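Nucleoporin nup120 (PDB 4GQ2) serves as a structural constituent of the nuclear pore complex, whose nucleoporins build the pore and can dock transport factors. Local coordinates at residues K94-S99 with W147-D152; G70-R75 with I86-L91; D638-L643 with Y709-K714; T615-Y620 with I703-D708. All coordinates share one frame; numbering follows the deposited sequence.

Contact 1: K94-S99 with W147-D152; sequences KKEPLS and WFQLPD
The irregular segment K94-S99 runs past the short, weakly bonded helical turn that begins W147-D152, and the two backbones come closest at S99 and Q149, whose CA atoms are 4.9 Å apart. Here the CA of S99 points a hydrogen at the carbonyl O of F148, a CA-H...O contact of 3.4 Å. Q149 does most of the reaching. Its CG stands anti to the carbonyl carbon (chi1 -58°) and the chain runs on extended, so that CG passes the carbonyl O atoms of P97 and L98 and the amide arrives beside the proline ring. NE2 sits 3.6 Å from P97 CD and donates to E96 OE1 over 3.3 Å, a bent bond with 142° at the hydrogen. OE1 lies in the plane of the Q149 amide, but the N-H meets it from above the carboxylate plane, the two planes standing 81° apart. E96 OE2 forms a salt bridge with K145, just ahead of the helical turn. S99 OG, with F148 CB at 4.1 Å, bonds to D88, while F148 packs on I86 and V103. A loop thus packs on a helical turn in the beta-propeller domain, joining the 83-88 to 101-106 connection to the turn after strand 138-143.

Contact 2: G70-R75 with I86-L91; sequences GSQTLR and IFDVSL
This is the open end of the beta hairpin formed by strands 73-79 and 83-88, within the five-stranded sheet of the beta-propeller domain. R75 and F87 form an antiparallel hydrogen-bonded pair: R75 N gives to F87 O over 2.8 Å and F87 N returns to R75 O over 2.9 Å, both nearly straight. L74 and D88 make the next, non-hydrogen-bonded pair, where L74 CD2 lies against D88 CA at 3.9 Å. The ladder goes on with V89 N to T73 O, and T73 CG2 meets V89 CG2 at 3.7 Å. Beyond it side chains take over. T73 N donates to S90 OG over 3.1 Å, and D88, its CG anti to the backbone N (chi1 -177°), receives S90 N and S90 OG on OD1, the hydroxyl on the syn lone pair. OD2, the partner of S99, is also met by Q72 NE2 from above the carboxylate at 3.3 Å. An alanine in place of D88 would remove both carboxylate oxygens and would probably loosen the turn at S90 and leave Q72 and S99 without this shared acceptor. D88 OD1 accepting from the backbone N two residues on is an Asx turn, here where the hairpin strand ends.

Contact 3: D638-L643 with Y709-K714; sequences DTLVSL and YELQSK
Two helical segments meet in the NUP120 helical domain, the last turn of helix 630-641 lying against the short helix 709-713, with V641 and L711 at the point of closest backbone approach. V641 sends its two methyls different ways. CG2, anti to the carbonyl carbon, rests on L711 CB at 3.8 Å, the two side chains crossing obliquely. V641 CG1, anti to the backbone N (chi1 166°), faces E710, whose chain bends at chi2 and brings E710 CG to 3.9 Å from V641 CG1. E710 OE1 comes nearer still, 3.5 Å from the same V641 CG1, so the glutamate lies along this methyl with both its aliphatic part and one carboxylate oxygen. L711 has CG anti to its N (chi1 170°), and CD1 touches L640 CB at 3.9 Å. Both leucines also pack on I703, at the end of helix 672-703, so an apolar patch spans three helices. K714 lies over the V641 carbonyl, its chain bent at chi3 and chi4. An alanine at K714 would remove the chain beyond CB, its ammonium included, and would probably lose the packing over V641 O. No hydrogen bond crosses between the segments, and the lysine's approach is a plain packing contact, K714 CE standing 3.6 Å from V641 O.

Contact 4: T615-Y620 with I703-D708; sequences TLWVFY and ITSQQD
A type I beta turn from I703 to Q706 brings helix 672-703 to its end and presses its corner against one flank of helix 612-624. S705 carries the contact. Its CB sits over one face of the Y620 ring, in a CH-pi contact 3.8 Å from the ring centroid and 25° off the normal, shifted toward the rim so that Y620 CD2 is the ring atom nearest to S705 CB, at 3.4 Å. The ring is placed by chi1 of Y620 (173°), which sets CG anti to the backbone N. S705 OG, anti to the carbonyl carbon, comes to 3.3 Å from Y620 CB, while W617 CD1 flanks it at 4.1 Å. That hydroxyl is bonded back to S701 O in the last turn of helix 672-703. This is helix-to-turn packing in the NUP120 helical domain, and S701 of helix 672-703 also hydrogen-bonds through OG to L616 O. One residue before S705, T704 holds OG1 between its backbone N and carbonyl carbon (chi1 63°), where it bonds to L700 O. L616 crosses T704 at about a right angle, and its CD1 approaches T704 OG1 to 3.6 Å. Further along, D708 takes the N-cap position of helix 709-713, its OD1 accepting from L711 N.

In the fold
The four contacts form two pairs in two domains. Contacts 2 and 1, in that order along the chain, belong to the beta-propeller domain, their centres 11 Å apart; the loop leaving strand 83-88 passes from one to the other, and S99 and D88 are the tie between them. Contacts 3 and 4 lie in the helical domain with centres 14 Å apart. Their segments alternate in sequence: helices 612-624 and 630-641 come first, then the end of helix 672-703 and helix 709-713, so one continuous segment, 703-714, packs against two successive helices. Contacts 1 and 3 are about 62 Å apart between centres, on opposite sides of the chain's centre, which shows how extended this scaffold protein is.

Contact 1: K94-S99 with W147-D152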
loop_
_atom_site.group_PDB
_atom_site.type_symbol
_atom_site.label_atom_id
_atom_site.label_comp_id
_atom_site.label_asym_id
_atom_site.label_seq_id
_atom_site.Cartn_x
_atom_site.Cartn_y
_atom_site.Cartn_z
ATOM N N LYS A 94 -10.660 -23.043 6.586
ATOM C CA LYS A 94 -10.552 -24.248 7.399
ATOM C C LYS A 94 -11.104 -24.045 8.807
ATOM O O LYS A 94 -11.517 -22.945 9.175
ATOM C CB LYS A 94 -9.102 -24.751 7.448
ATOM C CG LYS A 94 -8.799 -25.864 6.452
ATOM C CD LYS A 94 -8.233 -25.343 5.134
ATOM C CE LYS A 94 -6.739 -25.616 5.003
ATOM N NZ LYS A 94 -5.911 -24.932 6.036
ATOM N N LYS A 95 -11.134 -25.132 9.573
ATOM C CA LYS A 95 -11.406 -25.081 11.001
ATOM C C LYS A 95 -10.083 -24.929 11.755
ATOM O O LYS A 95 -9.980 -25.315 12.922
ATOM C CB LYS A 95 -12.089 -26.375 11.456
ATOM C CG LYS A 95 -13.588 -26.454 11.215
ATOM C CD LYS A 95 -14.165 -27.697 11.883
ATOM C CE LYS A 95 -15.686 -27.736 11.815
ATOM N NZ LYS A 95 -16.201 -28.100 10.466
ATOM N N GLU A 96 -9.076 -24.365 11.086
ATOM C CA GLU A 96 -7.692 -24.452 11.565
ATOM C C GLU A 96 -7.010 -23.093 11.772
ATOM O O GLU A 96 -7.438 -22.093 11.196
ATOM C CB GLU A 96 -6.865 -25.329 10.612
ATOM C CG GLU A 96 -7.391 -26.753 10.455
ATOM C CD GLU A 96 -6.310 -27.760 10.100
ATOM O OE1 GLU A 96 -5.243 -27.751 10.753
ATOM O OE2 GLU A 96 -6.534 -28.575 9.177
ATOM N N PRO A 97 -5.939 -23.055 12.598
ATOM C CA PRO A 97 -5.161 -21.819 12.757
ATOM C C PRO A 97 -4.513 -21.420 11.435
ATOM O O PRO A 97 -4.199 -22.287 10.610
ATOM C CB PRO A 97 -4.070 -22.202 13.767
ATOM C CG PRO A 97 -4.528 -23.475 14.400
ATOM C CD PRO A 97 -5.348 -24.172 13.358
ATOM N N LEU A 98 -4.318 -20.118 11.242
ATOM C CA LEU A 98 -3.763 -19.590 10.002
ATOM C C LEU A 98 -2.355 -20.094 9.728
ATOM O O LEU A 98 -1.577 -20.333 10.655
ATOM C CB LEU A 98 -3.748 -18.066 10.033
ATOM C CG LEU A 98 -5.079 -17.350 10.259
ATOM C CD1 LEU A 98 -4.823 -15.857 10.364
ATOM C CD2 LEU A 98 -6.090 -17.655 9.163
ATOM N N SER A 99 -2.039 -20.255 8.446
ATOM C CA SER A 99 -0.679 -20.563 8.022
ATOM C C SER A 99 0.156 -19.290 8.059
ATOM O O SER A 99 0.049 -18.442 7.181
ATOM C CB SER A 99 -0.677 -21.157 6.614
ATOM O OG SER A 99 -1.458 -22.334 6.557
ATOM N N TRP A 147 3.776 -27.123 11.414
ATOM C CA TRP A 147 4.942 -26.426 10.873
ATOM C C TRP A 147 4.557 -25.134 10.225
ATOM O O TRP A 147 5.335 -24.178 10.204
ATOM C CB TRP A 147 5.654 -27.284 9.837
ATOM C CG TRP A 147 6.242 -28.571 10.348
ATOM C CD1 TRP A 147 6.306 -29.029 11.664
ATOM C CD2 TRP A 147 6.921 -29.597 9.555
ATOM N NE1 TRP A 147 6.930 -30.244 11.727
ATOM C CE2 TRP A 147 7.326 -30.643 10.501
ATOM C CE3 TRP A 147 7.211 -29.756 8.205
ATOM C CZ2 TRP A 147 7.994 -31.787 10.088
ATOM C CZ3 TRP A 147 7.885 -30.913 7.800
ATOM C CH2 TRP A 147 8.269 -31.903 8.721
ATOM N N PHE A 148 3.352 -25.111 9.670
ATOM C CA PHE A 148 2.852 -23.941 8.990
ATOM C C PHE A 148 2.228 -22.949 9.961
ATOM O O PHE A 148 2.064 -21.777 9.627
ATOM C CB PHE A 148 1.838 -24.362 7.922
ATOM C CG PHE A 148 2.415 -25.259 6.868
ATOM C CD1 PHE A 148 3.048 -24.721 5.752
ATOM C CD2 PHE A 148 2.342 -26.641 6.997
ATOM C CE1 PHE A 148 3.590 -25.546 4.779
ATOM C CE2 PHE A 148 2.887 -27.469 6.028
ATOM C CZ PHE A 148 3.513 -26.920 4.920
ATOM N N GLN A 149 1.907 -23.410 11.169
ATOM C CA GLN A 149 1.056 -22.639 12.076
ATOM C C GLN A 149 1.777 -22.010 13.252
ATOM O O GLN A 149 1.452 -20.894 13.643
ATOM C CB GLN A 149 -0.093 -23.501 12.584
ATOM C CG GLN A 149 -0.971 -24.085 11.490
ATOM C CD GLN A 149 -1.794 -25.256 11.983
ATOM O OE1 GLN A 149 -1.513 -25.818 13.038
ATOM N NE2 GLN A 149 -2.819 -25.629 11.222
ATOM N N LEU A 150 2.744 -22.723 13.819
ATOM C CA LEU A 150 3.370 -22.301 15.068
ATOM C C LEU A 150 4.858 -22.043 14.895
ATOM O O LEU A 150 5.531 -22.811 14.206
ATOM C CB LEU A 150 3.156 -23.356 16.160
ATOM C CG LEU A 150 1.725 -23.787 16.516
ATOM C CD1 LEU A 150 1.758 -25.010 17.422
ATOM C CD2 LEU A 150 0.918 -22.654 17.149
ATOM N N PRO A 151 5.377 -20.967 15.530
ATOM C CA PRO A 151 6.799 -20.621 15.446
ATOM C C PRO A 151 7.694 -21.681 16.094
ATOM O O PRO A 151 7.290 -22.306 17.079
ATOM C CB PRO A 151 6.891 -19.292 16.211
ATOM C CG PRO A 151 5.701 -19.269 17.105
ATOM C CD PRO A 151 4.627 -20.032 16.392
ATOM N N ASP A 152 8.889 -21.878 15.533
ATOM C CA ASP A 152 9.853 -22.886 16.015
ATOM C C ASP A 152 9.191 -24.221 16.414
ATOM O O ASP A 152 9.416 -24.740 17.513
ATOM C CB ASP A 152 10.692 -22.321 17.176
ATOM C CG ASP A 152 11.475 -21.070 16.790
ATOM O OD1 ASP A 152 12.066 -21.036 15.689
ATOM O OD2 ASP A 152 11.510 -20.121 17.603
#

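Contact 2: G70-R75 with I86-L91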
loop_
_atom_site.group_PDB
_atom_site.type_symbol
_atom_site.label_atom_id
_atom_site.label_comp_id
_atom_site.label_asym_id
_atom_site.label_seq_id
_atom_site.Cartn_x
_atom_site.Cartn_y
_atom_site.Cartn_z
ATOM N N GLY A 70 -10.814 -29.095 6.172
ATOM C CA GLY A 70 -10.925 -29.466 4.761
ATOM C C GLY A 70 -9.551 -29.641 4.135
ATOM O O GLY A 70 -8.559 -29.844 4.844
ATOM N N SER A 71 -9.494 -29.547 2.809
ATOM C CA SER A 71 -8.260 -29.790 2.054
ATOM C C SER A 71 -7.157 -28.765 2.310
ATOM O O SER A 71 -7.412 -27.561 2.370
ATOM C CB SER A 71 -8.553 -29.826 0.556
ATOM O OG SER A 71 -9.675 -30.639 0.268
ATOM N N GLN A 72 -5.931 -29.253 2.462
ATOM C CA GLN A 72 -4.768 -28.378 2.419
ATOM C C GLN A 72 -4.200 -28.398 1.003
ATOM O O GLN A 72 -4.104 -29.457 0.380
ATOM C CB GLN A 72 -3.710 -28.778 3.451
ATOM C CG GLN A 72 -2.793 -27.621 3.838
ATOM C CD GLN A 72 -2.097 -27.809 5.177
ATOM O OE1 GLN A 72 -1.841 -28.934 5.613
ATOM N NE2 GLN A 72 -1.781 -26.696 5.838
ATOM N N THR A 73 -3.860 -27.215 0.495
ATOM C CA THR A 73 -3.324 -27.068 -0.852
ATOM C C THR A 73 -1.933 -26.454 -0.746
ATOM O O THR A 73 -1.771 -25.320 -0.300
ATOM C CB THR A 73 -4.253 -26.224 -1.749
ATOM O OG1 THR A 73 -5.579 -26.770 -1.718
ATOM C CG2 THR A 73 -3.766 -26.222 -3.179
ATOM N N LEU A 74 -0.932 -27.230 -1.142
ATOM C CA LEU A 74 0.457 -26.886 -0.886
ATOM C C LEU A 74 1.251 -26.668 -2.157
ATOM O O LEU A 74 1.184 -27.465 -3.091
ATOM C CB LEU A 74 1.120 -27.972 -0.034
ATOM C CG LEU A 74 0.470 -28.267 1.325
ATOM C CD1 LEU A 74 1.170 -29.445 1.991
ATOM C CD2 LEU A 74 0.481 -27.035 2.232
ATOM N N ARG A 75 2.017 -25.587 -2.180
ATOM C CA ARG A 75 2.846 -25.289 -3.323
ATOM C C ARG A 75 4.313 -25.532 -2.996
ATOM O O ARG A 75 4.877 -24.904 -2.096
ATOM C CB ARG A 75 2.596 -23.855 -3.800
ATOM C CG ARG A 75 3.730 -23.218 -4.583
ATOM C CD ARG A 75 3.917 -23.815 -5.967
ATOM N NE ARG A 75 5.198 -23.360 -6.500
ATOM C CZ ARG A 75 5.341 -22.397 -7.403
ATOM N NH1 ARG A 75 4.274 -21.795 -7.921
ATOM N NH2 ARG A 75 6.560 -22.038 -7.790
ATOM N N ILE A 86 7.983 -25.094 0.815
ATOM C CA ILE A 86 6.551 -25.385 0.775
ATOM C C ILE A 86 5.741 -24.225 1.340
ATOM O O ILE A 86 5.938 -23.820 2.485
ATOM C CB ILE A 86 6.199 -26.666 1.560
ATOM C CG1 ILE A 86 7.060 -27.839 1.093
ATOM C CG2 ILE A 86 4.718 -26.992 1.413
ATOM C CD1 ILE A 86 7.183 -28.959 2.105
ATOM N N PHE A 87 4.831 -23.707 0.521
ATOM C CA PHE A 87 3.911 -22.647 0.912
ATOM C C PHE A 87 2.466 -23.152 0.879
ATOM O O PHE A 87 2.047 -23.793 -0.085
ATOM C CB PHE A 87 4.045 -21.471 -0.050
ATOM C CG PHE A 87 5.275 -20.627 0.167
ATOM C CD1 PHE A 87 6.537 -21.086 -0.203
ATOM C CD2 PHE A 87 5.163 -19.346 0.713
ATOM C CE1 PHE A 87 7.670 -20.292 -0.017
ATOM C CE2 PHE A 87 6.286 -18.550 0.902
ATOM C CZ PHE A 87 7.544 -19.020 0.528
ATOM N N ASP A 88 1.706 -22.864 1.930
ATOM C CA ASP A 88 0.274 -23.156 1.942
ATOM C C ASP A 88 -0.456 -22.152 1.043
ATOM O O ASP A 88 -0.393 -20.942 1.263
ATOM C CB ASP A 88 -0.276 -23.110 3.372
ATOM C CG ASP A 88 -1.758 -23.479 3.455
ATOM O OD1 ASP A 88 -2.434 -23.518 2.409
ATOM O OD2 ASP A 88 -2.257 -23.729 4.573
ATOM N N VAL A 89 -1.146 -22.660 0.027
ATOM C CA VAL A 89 -1.840 -21.798 -0.928
ATOM C C VAL A 89 -3.340 -22.071 -0.941
ATOM O O VAL A 89 -4.020 -21.768 -1.927
ATOM C CB VAL A 89 -1.252 -21.924 -2.353
ATOM C CG1 VAL A 89 0.205 -21.483 -2.373
ATOM C CG2 VAL A 89 -1.378 -23.354 -2.872
ATOM N N SER A 90 -3.845 -22.634 0.160
ATOM C CA SER A 90 -5.268 -22.967 0.301
ATOM C C SER A 90 -6.135 -21.731 0.141
ATOM O O SER A 90 -5.843 -20.691 0.724
ATOM C CB SER A 90 -5.558 -23.585 1.669
ATOM O OG SER A 90 -4.606 -24.578 1.995
ATOM N N LEU A 91 -7.199 -21.862 -0.648
ATOM C CA LEU A 91 -8.165 -20.784 -0.882
ATOM C C LEU A 91 -9.407 -20.926 -0.007
ATOM O O LEU A 91 -10.041 -19.926 0.343
ATOM C CB LEU A 91 -8.570 -20.736 -2.363
ATOM C CG LEU A 91 -7.942 -19.686 -3.292
ATOM C CD1 LEU A 91 -6.566 -19.263 -2.822
ATOM C CD2 LEU A 91 -7.880 -20.180 -4.732
#

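Contact 3: D638-L643 with Y709-K714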
loop_
_atom_site.group_PDB
_atom_site.type_symbol
_atom_site.label_atom_id
_atom_site.label_comp_id
_atom_site.label_asym_id
_atom_site.label_seq_id
_atom_site.Cartn_x
_atom_site.Cartn_y
_atom_site.Cartn_z
ATOM N N ASP A 638 -19.208 17.663 -31.551
ATOM C CA ASP A 638 -19.967 17.295 -32.738
ATOM C C ASP A 638 -20.398 15.834 -32.753
ATOM O O ASP A 638 -21.548 15.543 -33.096
ATOM C CB ASP A 638 -19.228 17.702 -34.017
ATOM C CG ASP A 638 -19.375 19.189 -34.320
ATOM O OD1 ASP A 638 -20.427 19.773 -33.977
ATOM O OD2 ASP A 638 -18.439 19.781 -34.897
ATOM N N THR A 639 -19.513 14.923 -32.335
ATOM C CA THR A 639 -19.896 13.506 -32.287
ATOM C C THR A 639 -20.881 13.220 -31.163
ATOM O O THR A 639 -21.665 12.279 -31.263
ATOM C CB THR A 639 -18.706 12.493 -32.284
ATOM O OG1 THR A 639 -18.687 11.727 -31.074
ATOM C CG2 THR A 639 -17.374 13.168 -32.512
ATOM N N LEU A 640 -20.860 14.035 -30.106
ATOM C CA LEU A 640 -21.838 13.881 -29.021
ATOM C C LEU A 640 -23.235 14.365 -29.410
ATOM O O LEU A 640 -24.240 13.740 -29.052
ATOM C CB LEU A 640 -21.371 14.570 -27.743
ATOM C CG LEU A 640 -20.318 13.830 -26.909
ATOM C CD1 LEU A 640 -19.746 14.774 -25.859
ATOM C CD2 LEU A 640 -20.873 12.549 -26.280
ATOM N N VAL A 641 -23.289 15.466 -30.153
ATOM C CA VAL A 641 -24.552 16.013 -30.663
ATOM C C VAL A 641 -25.241 15.057 -31.648
ATOM O O VAL A 641 -26.470 15.022 -31.732
ATOM C CB VAL A 641 -24.329 17.400 -31.307
ATOM C CG1 VAL A 641 -25.526 17.837 -32.141
ATOM C CG2 VAL A 641 -24.024 18.431 -30.230
ATOM N N SER A 642 -24.447 14.272 -32.370
ATOM C CA SER A 642 -24.974 13.370 -33.389
ATOM C C SER A 642 -25.688 12.162 -32.791
ATOM O O SER A 642 -26.326 11.397 -33.508
ATOM C CB SER A 642 -23.847 12.880 -34.293
ATOM O OG SER A 642 -23.314 11.661 -33.804
ATOM N N LEU A 643 -25.563 11.980 -31.483
ATOM C CA LEU A 643 -26.121 10.800 -30.835
ATOM C C LEU A 643 -27.538 11.065 -30.333
ATOM O O LEU A 643 -27.829 12.134 -29.798
ATOM C CB LEU A 643 -25.206 10.316 -29.701
ATOM C CG LEU A 643 -23.775 9.911 -30.109
ATOM C CD1 LEU A 643 -22.831 9.908 -28.917
ATOM C CD2 LEU A 643 -23.734 8.566 -30.819
ATOM N N TYR A 709 -25.715 25.144 -27.369
ATOM C CA TYR A 709 -27.017 24.923 -26.756
ATOM C C TYR A 709 -27.506 23.483 -26.888
ATOM O O TYR A 709 -27.986 22.909 -25.912
ATOM C CB TYR A 709 -28.078 25.911 -27.290
ATOM C CG TYR A 709 -29.386 25.802 -26.535
ATOM C CD1 TYR A 709 -29.617 26.567 -25.391
ATOM C CD2 TYR A 709 -30.372 24.890 -26.933
ATOM C CE1 TYR A 709 -30.802 26.446 -24.680
ATOM C CE2 TYR A 709 -31.558 24.758 -26.224
ATOM C CZ TYR A 709 -31.771 25.539 -25.103
ATOM O OH TYR A 709 -32.951 25.414 -24.399
ATOM N N GLU A 710 -27.393 22.903 -28.080
ATOM C CA GLU A 710 -27.947 21.565 -28.312
ATOM C C GLU A 710 -27.177 20.479 -27.565
ATOM O O GLU A 710 -27.776 19.509 -27.087
ATOM C CB GLU A 710 -28.073 21.240 -29.813
ATOM C CG GLU A 710 -28.199 19.743 -30.108
ATOM C CD GLU A 710 -29.269 19.387 -31.130
ATOM O OE1 GLU A 710 -28.909 18.852 -32.201
ATOM O OE2 GLU A 710 -30.468 19.621 -30.858
ATOM N N LEU A 711 -25.857 20.640 -27.475
ATOM C CA LEU A 711 -25.025 19.709 -26.717
ATOM C C LEU A 711 -25.460 19.714 -25.270
ATOM O O LEU A 711 -25.792 18.667 -24.708
ATOM C CB LEU A 711 -23.540 20.080 -26.800
ATOM C CG LEU A 711 -22.584 19.318 -25.867
ATOM C CD1 LEU A 711 -22.637 17.821 -26.113
ATOM C CD2 LEU A 711 -21.164 19.832 -26.023
ATOM N N GLN A 712 -25.467 20.904 -24.677
ATOM C CA GLN A 712 -25.757 21.027 -23.264
ATOM C C GLN A 712 -27.216 20.719 -22.943
ATOM O O GLN A 712 -27.520 20.205 -21.861
ATOM C CB GLN A 712 -25.324 22.382 -22.726
ATOM C CG GLN A 712 -24.790 22.257 -21.308
ATOM C CD GLN A 712 -23.767 23.309 -20.955
ATOM O OE1 GLN A 712 -23.037 23.812 -21.815
ATOM N NE2 GLN A 712 -23.704 23.646 -19.674
ATOM N N SER A 713 -28.098 20.991 -23.903
ATOM C CA SER A 713 -29.514 20.630 -23.802
ATOM C C SER A 713 -29.675 19.119 -23.687
ATOM O O SER A 713 -30.504 18.625 -22.916
ATOM C CB SER A 713 -30.289 21.151 -25.015
ATOM O OG SER A 713 -31.578 20.580 -25.084
ATOM N N LYS A 714 -28.863 18.398 -24.453
ATOM C CA LYS A 714 -28.824 16.942 -24.409
ATOM C C LYS A 714 -28.293 16.380 -23.075
ATOM O O LYS A 714 -28.468 15.193 -22.788
ATOM C CB LYS A 714 -28.005 16.410 -25.586
ATOM C CG LYS A 714 -28.816 16.187 -26.848
ATOM C CD LYS A 714 -27.935 15.735 -28.004
ATOM C CE LYS A 714 -28.633 14.689 -28.863
ATOM N NZ LYS A 714 -29.854 15.187 -29.555
#

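Contact 4: T615-Y620 with I703-D708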
loop_
_atom_site.group_PDB
_atom_site.type_symbol
_atom_site.label_atom_id
_atom_site.label_comp_id
_atom_site.label_asym_id
_atom_site.label_seq_id
_atom_site.Cartn_x
_atom_site.Cartn_y
_atom_site.Cartn_z
ATOM N N THR A 615 -17.929 24.428 -9.889
ATOM C CA THR A 615 -16.815 23.498 -9.687
ATOM C C THR A 615 -16.421 22.794 -10.984
ATOM O O THR A 615 -15.234 22.698 -11.300
ATOM C CB THR A 615 -17.097 22.456 -8.573
ATOM O OG1 THR A 615 -18.386 21.867 -8.764
ATOM C CG2 THR A 615 -17.047 23.099 -7.197
ATOM N N LEU A 616 -17.412 22.325 -11.739
ATOM C CA LEU A 616 -17.160 21.735 -13.054
ATOM C C LEU A 616 -16.432 22.701 -13.985
ATOM O O LEU A 616 -15.557 22.289 -14.750
ATOM C CB LEU A 616 -18.464 21.269 -13.710
ATOM C CG LEU A 616 -19.053 19.929 -13.270
ATOM C CD1 LEU A 616 -20.485 19.791 -13.763
ATOM C CD2 LEU A 616 -18.217 18.758 -13.765
ATOM N N TRP A 617 -16.790 23.981 -13.899
ATOM C CA TRP A 617 -16.227 25.016 -14.760
ATOM C C TRP A 617 -14.823 25.336 -14.370
ATOM O O TRP A 617 -13.941 25.474 -15.234
ATOM C CB TRP A 617 -17.088 26.274 -14.722
ATOM C CG TRP A 617 -16.699 27.305 -15.752
ATOM C CD1 TRP A 617 -17.040 27.326 -17.106
ATOM C CD2 TRP A 617 -15.882 28.507 -15.548
ATOM N NE1 TRP A 617 -16.503 28.423 -17.732
ATOM C CE2 TRP A 617 -15.797 29.174 -16.858
ATOM C CE3 TRP A 617 -15.234 29.079 -14.458
ATOM C CZ2 TRP A 617 -15.091 30.357 -17.038
ATOM C CZ3 TRP A 617 -14.522 30.271 -14.655
ATOM C CH2 TRP A 617 -14.457 30.894 -15.914
ATOM N N VAL A 618 -14.590 25.461 -13.066
ATOM C CA VAL A 618 -13.233 25.693 -12.578
ATOM C C VAL A 618 -12.372 24.493 -12.972
ATOM O O VAL A 618 -11.273 24.665 -13.501
ATOM C CB VAL A 618 -13.189 25.974 -11.054
ATOM C CG1 VAL A 618 -11.774 25.856 -10.511
ATOM C CG2 VAL A 618 -13.743 27.361 -10.752
ATOM N N PHE A 619 -12.911 23.290 -12.763
ATOM C CA PHE A 619 -12.204 22.049 -13.059
ATOM C C PHE A 619 -11.791 21.979 -14.520
ATOM O O PHE A 619 -10.641 21.669 -14.831
ATOM C CB PHE A 619 -13.061 20.829 -12.702
ATOM C CG PHE A 619 -12.363 19.515 -12.929
ATOM C CD1 PHE A 619 -12.328 18.934 -14.198
ATOM C CD2 PHE A 619 -11.725 18.869 -11.884
ATOM C CE1 PHE A 619 -11.671 17.732 -14.414
ATOM C CE2 PHE A 619 -11.069 17.669 -12.090
ATOM C CZ PHE A 619 -11.045 17.095 -13.356
ATOM N N TYR A 620 -12.742 22.256 -15.410
ATOM C CA TYR A 620 -12.475 22.282 -16.842
ATOM C C TYR A 620 -11.394 23.312 -17.164
ATOM O O TYR A 620 -10.468 23.030 -17.924
ATOM C CB TYR A 620 -13.766 22.581 -17.614
ATOM C CG TYR A 620 -13.578 22.799 -19.098
ATOM C CD1 TYR A 620 -13.462 21.721 -19.974
ATOM C CD2 TYR A 620 -13.517 24.088 -19.628
ATOM C CE1 TYR A 620 -13.284 21.921 -21.338
ATOM C CE2 TYR A 620 -13.349 24.299 -20.989
ATOM C CZ TYR A 620 -13.233 23.213 -21.839
ATOM O OH TYR A 620 -13.062 23.419 -23.190
ATOM N N ILE A 703 -18.341 19.087 -21.464
ATOM C CA ILE A 703 -19.674 19.337 -21.987
ATOM C C ILE A 703 -20.337 20.558 -21.349
ATOM O O ILE A 703 -20.841 21.428 -22.057
ATOM C CB ILE A 703 -20.567 18.089 -21.766
ATOM C CG1 ILE A 703 -20.117 16.938 -22.666
ATOM C CG2 ILE A 703 -22.044 18.406 -21.985
ATOM C CD1 ILE A 703 -20.691 15.594 -22.257
ATOM N N THR A 704 -20.318 20.627 -20.020
ATOM C CA THR A 704 -21.036 21.673 -19.289
ATOM C C THR A 704 -20.308 23.017 -19.315
ATOM O O THR A 704 -20.778 23.991 -18.735
ATOM C CB THR A 704 -21.349 21.268 -17.829
ATOM O OG1 THR A 704 -20.123 21.063 -17.102
ATOM C CG2 THR A 704 -22.205 19.993 -17.789
ATOM N N SER A 705 -19.164 23.064 -19.990
ATOM C CA SER A 705 -18.419 24.310 -20.159
ATOM C C SER A 705 -18.508 24.816 -21.599
ATOM O O SER A 705 -17.937 25.854 -21.937
ATOM C CB SER A 705 -16.955 24.106 -19.771
ATOM O OG SER A 705 -16.852 23.518 -18.486
ATOM N N GLN A 706 -19.220 24.074 -22.444
ATOM C CA GLN A 706 -19.375 24.438 -23.850
ATOM C C GLN A 706 -20.519 25.408 -24.100
ATOM O O GLN A 706 -21.624 25.226 -23.583
ATOM C CB GLN A 706 -19.592 23.184 -24.689
ATOM C CG GLN A 706 -18.445 22.847 -25.619
ATOM C CD GLN A 706 -17.078 23.078 -25.016
ATOM O OE1 GLN A 706 -16.680 22.418 -24.059
ATOM N NE2 GLN A 706 -16.341 24.013 -25.590
ATOM N N GLN A 707 -20.248 26.432 -24.904
ATOM C CA GLN A 707 -21.297 27.336 -25.376
ATOM C C GLN A 707 -21.953 26.767 -26.634
ATOM O O GLN A 707 -21.873 27.353 -27.713
ATOM C CB GLN A 707 -20.745 28.745 -25.623
ATOM C CG GLN A 707 -20.104 29.396 -24.403
ATOM C CD GLN A 707 -21.048 29.490 -23.211
ATOM O OE1 GLN A 707 -22.016 30.253 -23.226
ATOM N NE2 GLN A 707 -20.763 28.717 -22.169
ATOM N N ASP A 708 -22.579 25.603 -26.485
ATOM C CA ASP A 708 -23.326 24.966 -27.562
ATOM C C ASP A 708 -24.625 24.498 -26.960
ATOM O O ASP A 708 -24.637 23.572 -26.144
ATOM C CB ASP A 708 -22.552 23.788 -28.163
ATOM C CG ASP A 708 -23.321 23.078 -29.271
ATOM O OD1 ASP A 708 -24.303 22.355 -28.978
ATOM O OD2 ASP A 708 -22.926 23.225 -30.445
#